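Long-range contacts in surface glycoprotein (Trypanosoma brucei, PDB 5KLH), which is a surface antigen of the insect-stage (procyclic) trypanosome, represented here by its bilobed ectodomain, and may act as a sensor: residues Gly31-Val36 with Val75-Asn80; Lys37-Arg42 with Tyr57-Val62. All coordinates share one frame; numbering follows the deposited sequence. Where two conformers were deposited one is given.

Interaction 1: Gly31-Val36 with Val75-Asn80; sequences GTFSDV and VKVNIN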
# COMPACT_ATOMS: atom_id res chain seq x y z
N GLY A 31 13.96 -17.29 -8.36
CA GLY A 31 14.96 -16.96 -7.36
C GLY A 31 14.44 -17.24 -5.96
O GLY A 31 13.67 -18.18 -5.76
N THR A 32 14.85 -16.42 -5.00
CA THR A 32 14.45 -16.62 -3.60
C THR A 32 14.10 -15.32 -2.90
O THR A 32 14.59 -14.25 -3.26
CB THR A 32 15.54 -17.32 -2.77
OG1 THR A 32 16.79 -16.63 -2.93
CG2 THR A 32 15.71 -18.78 -3.18
N PHE A 33 13.24 -15.43 -1.89
CA PHE A 33 13.00 -14.37 -0.93
C PHE A 33 13.48 -14.90 0.41
O PHE A 33 12.92 -15.85 0.93
CB PHE A 33 11.51 -13.99 -0.85
CG PHE A 33 10.98 -13.28 -2.06
CD1 PHE A 33 11.14 -11.90 -2.20
CD2 PHE A 33 10.28 -13.97 -3.04
CE1 PHE A 33 10.63 -11.23 -3.32
CE2 PHE A 33 9.77 -13.30 -4.15
CZ PHE A 33 9.93 -11.95 -4.29
N SER A 34 14.53 -14.29 0.96
CA SER A 34 15.14 -14.75 2.20
C SER A 34 15.29 -16.28 2.20
O SER A 34 14.85 -16.97 3.13
CB SER A 34 14.32 -14.30 3.41
OG SER A 34 14.34 -12.88 3.50
N ASP A 35 15.89 -16.78 1.11
CA ASP A 35 16.20 -18.19 0.89
C ASP A 35 14.98 -19.09 0.68
O ASP A 35 15.13 -20.30 0.54
CB ASP A 35 17.03 -18.73 2.05
CG ASP A 35 18.27 -17.91 2.29
OD1 ASP A 35 19.02 -17.68 1.32
OD2 ASP A 35 18.47 -17.47 3.44
N VAL A 36 13.79 -18.50 0.62
CA VAL A 36 12.62 -19.31 0.24
C VAL A 36 12.39 -19.23 -1.27
O VAL A 36 12.40 -18.14 -1.84
CB VAL A 36 11.35 -18.85 0.98
CG1 VAL A 36 10.16 -19.75 0.60
CG2 VAL A 36 11.56 -18.89 2.48
N VAL A 75 13.49 -9.07 4.55
CA VAL A 75 13.23 -9.77 3.30
C VAL A 75 14.37 -9.49 2.33
O VAL A 75 14.54 -8.36 1.87
CB VAL A 75 11.89 -9.33 2.69
CG1 VAL A 75 11.61 -10.09 1.41
CG2 VAL A 75 10.77 -9.57 3.70
N LYS A 76 15.18 -10.51 2.07
CA LYS A 76 16.27 -10.38 1.11
C LYS A 76 15.83 -10.87 -0.26
O LYS A 76 15.59 -12.06 -0.47
CB LYS A 76 17.49 -11.16 1.61
CG LYS A 76 17.88 -10.72 3.02
CD LYS A 76 19.19 -11.31 3.50
CE LYS A 76 19.52 -10.79 4.89
NZ LYS A 76 20.86 -11.21 5.38
N VAL A 77 15.68 -9.92 -1.17
CA VAL A 77 15.15 -10.21 -2.49
C VAL A 77 16.29 -10.62 -3.40
O VAL A 77 17.20 -9.83 -3.65
CB VAL A 77 14.41 -8.99 -3.05
CG1 VAL A 77 13.80 -9.29 -4.40
CG2 VAL A 77 13.37 -8.51 -2.05
N ASN A 78 16.27 -11.87 -3.85
CA ASN A 78 17.30 -12.38 -4.75
C ASN A 78 16.64 -13.03 -5.97
O ASN A 78 16.55 -14.26 -6.08
CB ASN A 78 18.22 -13.36 -4.02
CG ASN A 78 19.47 -13.68 -4.81
OD1 ASN A 78 19.68 -13.16 -5.92
ND2 ASN A 78 20.32 -14.53 -4.25
N ILE A 79 16.18 -12.18 -6.88
CA ILE A 79 15.36 -12.59 -8.01
C ILE A 79 16.14 -12.35 -9.29
O ILE A 79 16.73 -11.28 -9.48
CB ILE A 79 14.04 -11.81 -8.04
CG1 ILE A 79 13.23 -12.14 -6.78
CG2 ILE A 79 13.24 -12.11 -9.30
CD1 ILE A 79 12.67 -13.60 -6.77
N ASN A 80 16.18 -13.37 -10.14
CA ASN A 80 16.82 -13.29 -11.45
C ASN A 80 16.37 -12.03 -12.19
O ASN A 80 15.17 -11.77 -12.31
CB ASN A 80 16.49 -14.56 -12.25
CG ASN A 80 17.20 -14.61 -13.59
OD1 ASN A 80 18.40 -14.39 -13.68
ND2 ASN A 80 16.44 -14.92 -14.64
O HOH W 1 16.99 -14.83 -0.95
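The Phe33 ring packs against Val75, Val77 and Ile79, all three approaching it obliquely. Its chi1 of -70° sets CG beside the backbone N. The Phe33 and Val77 side chains lie side by side, pointing the same way, with Phe33 CE1 3.9 Å from Val77 CG1. Those of Val75 and Ile79 run aslant to it: Val75 CG1 lies 4.1 Å from Phe33 CD1, and Ile79 CD1 3.9 Å from Phe33 CE2. On the other face of this antiparallel pairing, Thr32 and Asn78 lie side by side, Thr32 OG1 3.7 Å from Asn78 CB, and their backbones exchange two hydrogen bonds. A type I' turn runs from Phe33 to Val36. Within it the Ser34 hydroxyl, rather than the main-chain carbonyl expected in regular antiparallel pairing, accepts from Lys76 N (OG to N 2.9 Å), while Ser34 N donates to Lys76 O at 2.9 Å in a nearly straight bond (175°). A water held by Thr32 OG1 and Asp35 N donates to the same carbonyl, Lys76 O. Ser34 OG is also hydrogen-bonded to Val74 O. Phe33 is buried against Thr58 and Ala60 of strand 51-63 and Val200 and Leu202 of strand 197-204, while strand 85-100 pairs with the far edge of strand 72-79.

Interaction 2: Lys37-Arg42 with Tyr57-Val62; sequences KATVRR and YTEATV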
# COMPACT_ATOMS: atom_id res chain seq x y z
N LYS A 37 12.20 -20.38 -1.91
CA LYS A 37 12.05 -20.41 -3.37
C LYS A 37 10.87 -19.59 -3.85
O LYS A 37 9.75 -19.77 -3.37
CB LYS A 37 11.88 -21.85 -3.86
CG LYS A 37 11.80 -21.96 -5.37
CD LYS A 37 11.74 -23.41 -5.83
CE LYS A 37 11.79 -23.48 -7.34
NZ LYS A 37 11.88 -24.89 -7.84
N ALA A 38 11.11 -18.71 -4.82
CA ALA A 38 10.05 -17.87 -5.39
C ALA A 38 9.30 -18.58 -6.51
O ALA A 38 9.85 -19.45 -7.19
CB ALA A 38 10.63 -16.57 -5.91
N THR A 39 8.06 -18.17 -6.74
CA THR A 39 7.26 -18.73 -7.80
C THR A 39 6.62 -17.60 -8.57
O THR A 39 5.97 -16.76 -7.97
CB THR A 39 6.15 -19.66 -7.25
OG1 THR A 39 6.74 -20.68 -6.44
CG2 THR A 39 5.35 -20.29 -8.38
N VAL A 40 6.82 -17.57 -9.89
CA VAL A 40 6.15 -16.58 -10.72
C VAL A 40 4.68 -16.93 -10.86
O VAL A 40 4.34 -18.06 -11.22
CB VAL A 40 6.80 -16.49 -12.12
CG1 VAL A 40 6.03 -15.51 -13.01
CG2 VAL A 40 8.24 -16.06 -11.98
N ARG A 41 3.82 -15.96 -10.57
CA ARG A 41 2.38 -16.16 -10.56
C ARG A 41 1.73 -15.28 -11.60
O ARG A 41 2.01 -14.08 -11.69
CB ARG A 41 1.79 -15.82 -9.19
CG ARG A 41 2.25 -16.68 -8.04
CD ARG A 41 1.56 -18.01 -8.03
NE ARG A 41 1.97 -18.85 -6.91
CZ ARG A 41 1.68 -20.15 -6.84
NH1 ARG A 41 1.00 -20.71 -7.83
NH2 ARG A 41 2.07 -20.88 -5.81
N ARG A 42 0.83 -15.86 -12.39
CA ARG A 42 0.05 -15.09 -13.34
C ARG A 42 -1.40 -15.03 -12.87
O ARG A 42 -2.08 -16.05 -12.80
CB ARG A 42 0.17 -15.70 -14.74
CG ARG A 42 1.60 -15.66 -15.29
CD ARG A 42 1.88 -16.77 -16.31
NE ARG A 42 2.47 -17.96 -15.70
CZ ARG A 42 1.88 -19.15 -15.63
NH1 ARG A 42 2.50 -20.17 -15.05
NH2 ARG A 42 0.66 -19.33 -16.13
N TYR A 57 3.40 -11.47 -10.94
CA TYR A 57 4.32 -11.16 -9.85
C TYR A 57 5.10 -12.41 -9.48
O TYR A 57 4.75 -13.52 -9.88
CB TYR A 57 3.55 -10.61 -8.64
CG TYR A 57 2.47 -11.52 -8.11
CD1 TYR A 57 1.18 -11.47 -8.62
CD2 TYR A 57 2.73 -12.41 -7.07
CE1 TYR A 57 0.18 -12.30 -8.14
CE2 TYR A 57 1.74 -13.24 -6.58
CZ TYR A 57 0.47 -13.17 -7.12
OH TYR A 57 -0.51 -13.99 -6.63
N THR A 58 6.18 -12.26 -8.73
CA THR A 58 6.83 -13.43 -8.17
C THR A 58 6.69 -13.38 -6.64
O THR A 58 6.67 -12.29 -6.05
CB THR A 58 8.29 -13.54 -8.63
OG1 THR A 58 8.80 -14.83 -8.30
CG2 THR A 58 9.16 -12.47 -7.98
N GLU A 59 6.54 -14.54 -6.01
CA GLU A 59 6.15 -14.58 -4.60
C GLU A 59 6.76 -15.74 -3.83
O GLU A 59 7.10 -16.77 -4.41
CB GLU A 59 4.62 -14.66 -4.46
CG GLU A 59 3.98 -15.94 -5.04
CD GLU A 59 4.01 -17.13 -4.09
OE1 GLU A 59 3.83 -18.28 -4.57
OE2 GLU A 59 4.19 -16.94 -2.87
N ALA A 60 6.88 -15.55 -2.53
CA ALA A 60 7.21 -16.63 -1.63
C ALA A 60 6.65 -16.29 -0.27
O ALA A 60 6.48 -15.11 0.06
CB ALA A 60 8.73 -16.86 -1.58
N THR A 61 6.34 -17.32 0.51
CA THR A 61 5.91 -17.14 1.90
C THR A 61 7.14 -17.27 2.79
O THR A 61 7.80 -18.30 2.80
CB THR A 61 4.85 -18.17 2.30
OG1 THR A 61 3.70 -18.00 1.46
CG2 THR A 61 4.43 -17.98 3.75
N VAL A 62 7.46 -16.19 3.50
CA VAL A 62 8.64 -16.15 4.34
C VAL A 62 8.25 -16.35 5.79
O VAL A 62 7.43 -15.61 6.32
CB VAL A 62 9.39 -14.81 4.19
CG1 VAL A 62 10.60 -14.79 5.09
CG2 VAL A 62 9.81 -14.61 2.73
O HOH W 2 7.09 -19.53 -3.77
O HOH W 3 4.01 -20.47 -3.44
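Arg41 and Glu59 form a salt bridge across a beta hairpin made of strands 36-47 and 51-63. Arg41 NE donates to Glu59 OE1 at 3.0 Å, with the oxygen close to the guanidinium plane; NH2 adds a weak bond to the same atom. OE1 is met on its anti side by a donor 29° out of the carboxylate plane, and the guanidinium and carboxylate planes are 22° apart. Both chains bend at chi2, and their aliphatic parts touch, Arg41 CG lying 3.5 Å from Glu59 CG. Closer to the backbone, Arg41 CB sits over one face of the Tyr57 ring in a CH-pi contact, 3.8 Å from the ring centroid. Thr39 CG2 lies over the centre of one guanidinium face. The antiparallel register, fixed by paired backbone bonds, places Thr39, Arg41, Tyr57 and Glu59 on one face of the hairpin: Thr39 pairs with Glu59, and Arg41 with Tyr57, where Arg41 N reaches Tyr57 O at 2.7 Å. Val40 and Thr58 take the other face, on which Thr58 OG1 is hydrogen-bonded to Trp29 O. Farther out, Tyr57 meets the ring of Tyr203 on strand 197-204. One water joins Lys37 O, Thr39 OG1 and Glu59 O; another donates to Glu59 OE1 and accepts from Arg41 NH2, its oxygen 3.1 Å from that nitrogen.

How the interactions relate
Interactions 1 and 2 belong to one curved sheet, and their centres lie 9 Å apart. Strand 31-33 turns directly into strand 36-47, and the pairing of 37-42 with 57-62 is nested within the loop closed by 31-36 with 75-80. A probable hydrogen bond from Ala38 N to Gly31 O, 2.8 Å long, joins the two. Their apolar sides also merge: Phe33 CD2 lies 3.6 Å from Ala60 CB, and Ile79 CD1 lies 3.7 Å from Ala38 CB. Phe33 and Ile79 of interaction 1 thus pack on Ala60 and Ala38 of interaction 2, and both also touch Thr58. At the turn, Val36 CG1 approaches Thr61 O to 3.5 Å.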